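Predicted ATPase of the ABC class (Vibrio vulnificus, PDB 5D6A) is a predicted ABC-class ATPase, captured with the non-hydrolysable ATP analogue AMP-PNP, and probably binds and hydrolyses ATP. Local coordinates at residues W516-Q521 / S534-D539. Numbering follows the deposited sequence.
Sequences WYQLAQ and SELLGD. Unlike the reference sequence in segment 534-539: Ser534 (reference Asn).
Gln518 O accepts two bonds near the C-terminal end of helix 506-519: one from Gln521 N at 3.1 Å, and a weak one from His522 ND1. The first spans three residues, whereas Ala520 N reaches back four to Trp516 O. The CB of the same Gln518 is directed toward segment 534-539, and its CA is 8.3 Å from Leu536 CA, the closest CA pair between the two segments. A chi1 of -66° swings CG away from the carbonyl carbon, and the straight chain beyond carries the amide alongside Leu536, the two side chains running antiparallel. Gln518 OE1 comes to 4.0 Å from Leu536 CD2 and 4.1 Å from Leu536 CB, a loose contact with aliphatic carbon that has no donor to make it a hydrogen bond. The other methyl of Leu536 serves Leu519: Leu536 CD1 lies 3.6 Å from Leu519 CD2. Leu519 approaches from the flank of its helix, its branched end coming near, and the two side chains meet at a slant. Leu536 thus divides its methyls between an amide oxygen and a leucine, and the buried area, 129 Å² over both sides, marks a small contact, part apolar and part amide against methyl. Beyond Leu536 the chain leaves helical geometry at Leu537 and makes an inverse gamma turn centred on Gly538. In the MRB1590 C-terminal domain, the contact joins helices 506-519 and 529-536; Leu519 also packs on Leu469 of helix 468-475, Gln518 and Leu537 both touch Met545 of a loop, and Trp516 lies against helix 556-564.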
ATOM      1  N   TRP A 516     -15.519   6.211  15.881  1.00 30.39           N
ATOM      2  CA  TRP A 516     -14.614   5.984  17.012  1.00 31.72           C
ATOM      3  C   TRP A 516     -14.774   7.127  18.006  1.00 33.30           C
ATOM      4  O   TRP A 516     -14.863   6.907  19.213  1.00 34.61           O
ATOM      5  CB  TRP A 516     -13.168   5.942  16.510  1.00 31.48           C
ATOM      6  CG  TRP A 516     -12.808   4.719  15.703  1.00 30.14           C
ATOM      7  CD1 TRP A 516     -13.664   3.826  15.121  1.00 29.51           C
ATOM      8  CD2 TRP A 516     -11.498   4.347  15.274  1.00 29.61           C
ATOM      9  NE1 TRP A 516     -12.959   2.875  14.426  1.00 28.87           N
ATOM     10  CE2 TRP A 516     -11.627   3.179  14.493  1.00 29.08           C
ATOM     11  CE3 TRP A 516     -10.222   4.873  15.498  1.00 30.46           C
ATOM     12  CZ2 TRP A 516     -10.531   2.527  13.936  1.00 29.14           C
ATOM     13  CZ3 TRP A 516      -9.132   4.225  14.943  1.00 30.66           C
ATOM     14  CH2 TRP A 516      -9.293   3.062  14.170  1.00 30.05           C
ATOM     15  N   TYR A 517     -14.823   8.348  17.477  1.00 34.39           N
ATOM     16  CA  TYR A 517     -14.989   9.552  18.289  1.00 35.86           C
ATOM     17  C   TYR A 517     -16.234   9.450  19.164  1.00 37.55           C
ATOM     18  O   TYR A 517     -16.235   9.915  20.300  1.00 40.01           O
ATOM     19  CB  TYR A 517     -15.064  10.796  17.391  1.00 36.00           C
ATOM     20  CG  TYR A 517     -15.224  12.105  18.142  1.00 38.10           C
ATOM     21  CD1 TYR A 517     -14.119  12.767  18.673  1.00 38.84           C
ATOM     22  CD2 TYR A 517     -16.479  12.688  18.310  1.00 39.10           C
ATOM     23  CE1 TYR A 517     -14.258  13.963  19.357  1.00 41.20           C
ATOM     24  CE2 TYR A 517     -16.629  13.885  18.993  1.00 41.71           C
ATOM     25  CZ  TYR A 517     -15.517  14.519  19.517  1.00 42.71           C
ATOM     26  OH  TYR A 517     -15.662  15.706  20.200  1.00 44.26           O
ATOM     27  N   GLN A 518     -17.288   8.838  18.630  1.00 38.06           N
ATOM     28  CA  GLN A 518     -18.539   8.676  19.375  1.00 40.36           C
ATOM     29  C   GLN A 518     -18.429   7.568  20.414  1.00 39.63           C
ATOM     30  O   GLN A 518     -18.988   7.683  21.505  1.00 40.84           O
ATOM     31  CB  GLN A 518     -19.714   8.409  18.431  1.00 41.66           C
ATOM     32  CG  GLN A 518     -20.037   9.584  17.524  1.00 43.84           C
ATOM     33  CD  GLN A 518     -21.233   9.330  16.634  1.00 46.67           C
ATOM     34  OE1 GLN A 518     -21.993   8.384  16.844  1.00 49.11           O
ATOM     35  NE2 GLN A 518     -21.414  10.187  15.636  1.00 48.96           N
ATOM     36  N   LEU A 519     -17.712   6.499  20.074  1.00 37.21           N
ATOM     37  CA  LEU A 519     -17.502   5.397  21.009  1.00 36.92           C
ATOM     38  C   LEU A 519     -16.769   5.919  22.239  1.00 37.71           C
ATOM     39  O   LEU A 519     -17.030   5.486  23.356  1.00 38.42           O
ATOM     40  CB  LEU A 519     -16.687   4.273  20.361  1.00 35.33           C
ATOM     41  CG  LEU A 519     -17.299   3.539  19.161  1.00 34.45           C
ATOM     42  CD1 LEU A 519     -16.288   2.570  18.566  1.00 32.96           C
ATOM     43  CD2 LEU A 519     -18.582   2.811  19.542  1.00 35.20           C
ATOM     44  N   ALA A 520     -15.869   6.875  22.016  1.00 37.77           N
ATOM     45  CA  ALA A 520     -15.076   7.477  23.088  1.00 39.58           C
ATOM     46  C   ALA A 520     -15.898   8.254  24.116  1.00 42.29           C
ATOM     47  O   ALA A 520     -15.427   8.490  25.227  1.00 45.35           O
ATOM     48  CB  ALA A 520     -14.013   8.388  22.492  1.00 39.31           C
ATOM     49  N   GLN A 521     -17.118   8.644  23.752  1.00 42.24           N
ATOM     50  CA  GLN A 521     -17.986   9.413  24.642  1.00 44.52           C
ATOM     51  C   GLN A 521     -18.661   8.556  25.713  1.00 47.12           C
ATOM     52  O   GLN A 521     -19.218   9.094  26.667  1.00 50.03           O
ATOM     53  CB  GLN A 521     -19.072  10.125  23.827  1.00 43.84           C
ATOM     54  CG  GLN A 521     -18.553  10.984  22.681  1.00 42.27           C
ATOM     55  CD  GLN A 521     -17.684  12.145  23.133  1.00 43.14           C
ATOM     56  OE1 GLN A 521     -17.884  12.703  24.205  1.00 44.99           O
ATOM     57  NE2 GLN A 521     -16.729  12.530  22.294  1.00 41.88           N
ATOM     58  N   SER A 534     -23.436  -0.603  14.977  1.00 39.84           N
ATOM     59  CA  SER A 534     -24.575  -0.731  14.074  1.00 41.68           C
ATOM     60  C   SER A 534     -25.701   0.227  14.476  1.00 42.98           C
ATOM     61  O   SER A 534     -26.338   0.845  13.621  1.00 42.24           O
ATOM     62  CB  SER A 534     -25.085  -2.173  14.073  1.00 43.91           C
ATOM     63  OG  SER A 534     -26.156  -2.338  13.160  1.00 46.76           O
ATOM     64  N   GLU A 535     -25.929   0.346  15.781  1.00 44.63           N
ATOM     65  CA  GLU A 535     -26.966   1.233  16.315  1.00 46.84           C
ATOM     66  C   GLU A 535     -26.600   2.713  16.164  1.00 46.39           C
ATOM     67  O   GLU A 535     -27.482   3.554  16.013  1.00 47.25           O
ATOM     68  CB  GLU A 535     -27.251   0.893  17.780  1.00 48.38           C
ATOM     69  CG  GLU A 535     -27.900  -0.472  17.967  1.00 51.08           C
ATOM     70  CD  GLU A 535     -28.059  -0.873  19.424  1.00 53.61           C
ATOM     71  OE1 GLU A 535     -27.507  -0.181  20.306  1.00 53.77           O
ATOM     72  OE2 GLU A 535     -28.731  -1.896  19.685  1.00 55.66           O
ATOM     73  N   LEU A 536     -25.306   3.026  16.207  1.00 45.68           N
ATOM     74  CA  LEU A 536     -24.846   4.409  16.042  1.00 47.19           C
ATOM     75  C   LEU A 536     -25.065   4.879  14.608  1.00 49.68           C
ATOM     76  O   LEU A 536     -25.335   6.057  14.366  1.00 53.16           O
ATOM     77  CB  LEU A 536     -23.366   4.545  16.404  1.00 45.06           C
ATOM     78  CG  LEU A 536     -22.977   4.255  17.856  1.00 45.76           C
ATOM     79  CD1 LEU A 536     -21.465   4.256  18.006  1.00 44.40           C
ATOM     80  CD2 LEU A 536     -23.618   5.252  18.808  1.00 47.55           C
ATOM     81  N   LEU A 537     -24.949   3.945  13.664  1.00 50.18           N
ATOM     82  CA  LEU A 537     -25.137   4.230  12.244  1.00 50.27           C
ATOM     83  C   LEU A 537     -26.569   3.876  11.813  1.00 55.26           C
ATOM     84  O   LEU A 537     -26.796   3.418  10.689  1.00 55.39           O
ATOM     85  CB  LEU A 537     -24.127   3.424  11.421  1.00 46.98           C
ATOM     86  CG  LEU A 537     -22.641   3.646  11.740  1.00 44.01           C
ATOM     87  CD1 LEU A 537     -21.783   2.593  11.054  1.00 42.21           C
ATOM     88  CD2 LEU A 537     -22.191   5.050  11.360  1.00 42.03           C
ATOM     89  N   GLY A 538     -27.529   4.113  12.704  1.00 59.53           N
ATOM     90  CA  GLY A 538     -28.927   3.783  12.441  1.00 67.29           C
ATOM     91  C   GLY A 538     -29.705   4.806  11.633  1.00 73.56           C
ATOM     92  O   GLY A 538     -30.562   5.511  12.170  1.00 78.65           O
ATOM     93  N   ASP A 539     -29.398   4.886  10.340  1.00 77.08           N
ATOM     94  CA  ASP A 539     -30.079   5.783   9.391  1.00 81.16           C
ATOM     95  C   ASP A 539     -29.780   7.274   9.630  1.00 76.89           C
ATOM     96  O   ASP A 539     -29.571   8.020   8.674  1.00 78.03           O
ATOM     97  CB  ASP A 539     -31.589   5.503   9.377  1.00 90.08           C
ATOM     98  CG  ASP A 539     -32.270   6.005   8.107  1.00 99.41           C
ATOM     99  OD1 ASP A 539     -31.779   6.972   7.486  1.00104.80           O
ATOM    100  OD2 ASP A 539     -33.311   5.424   7.728  1.00106.11           O
TER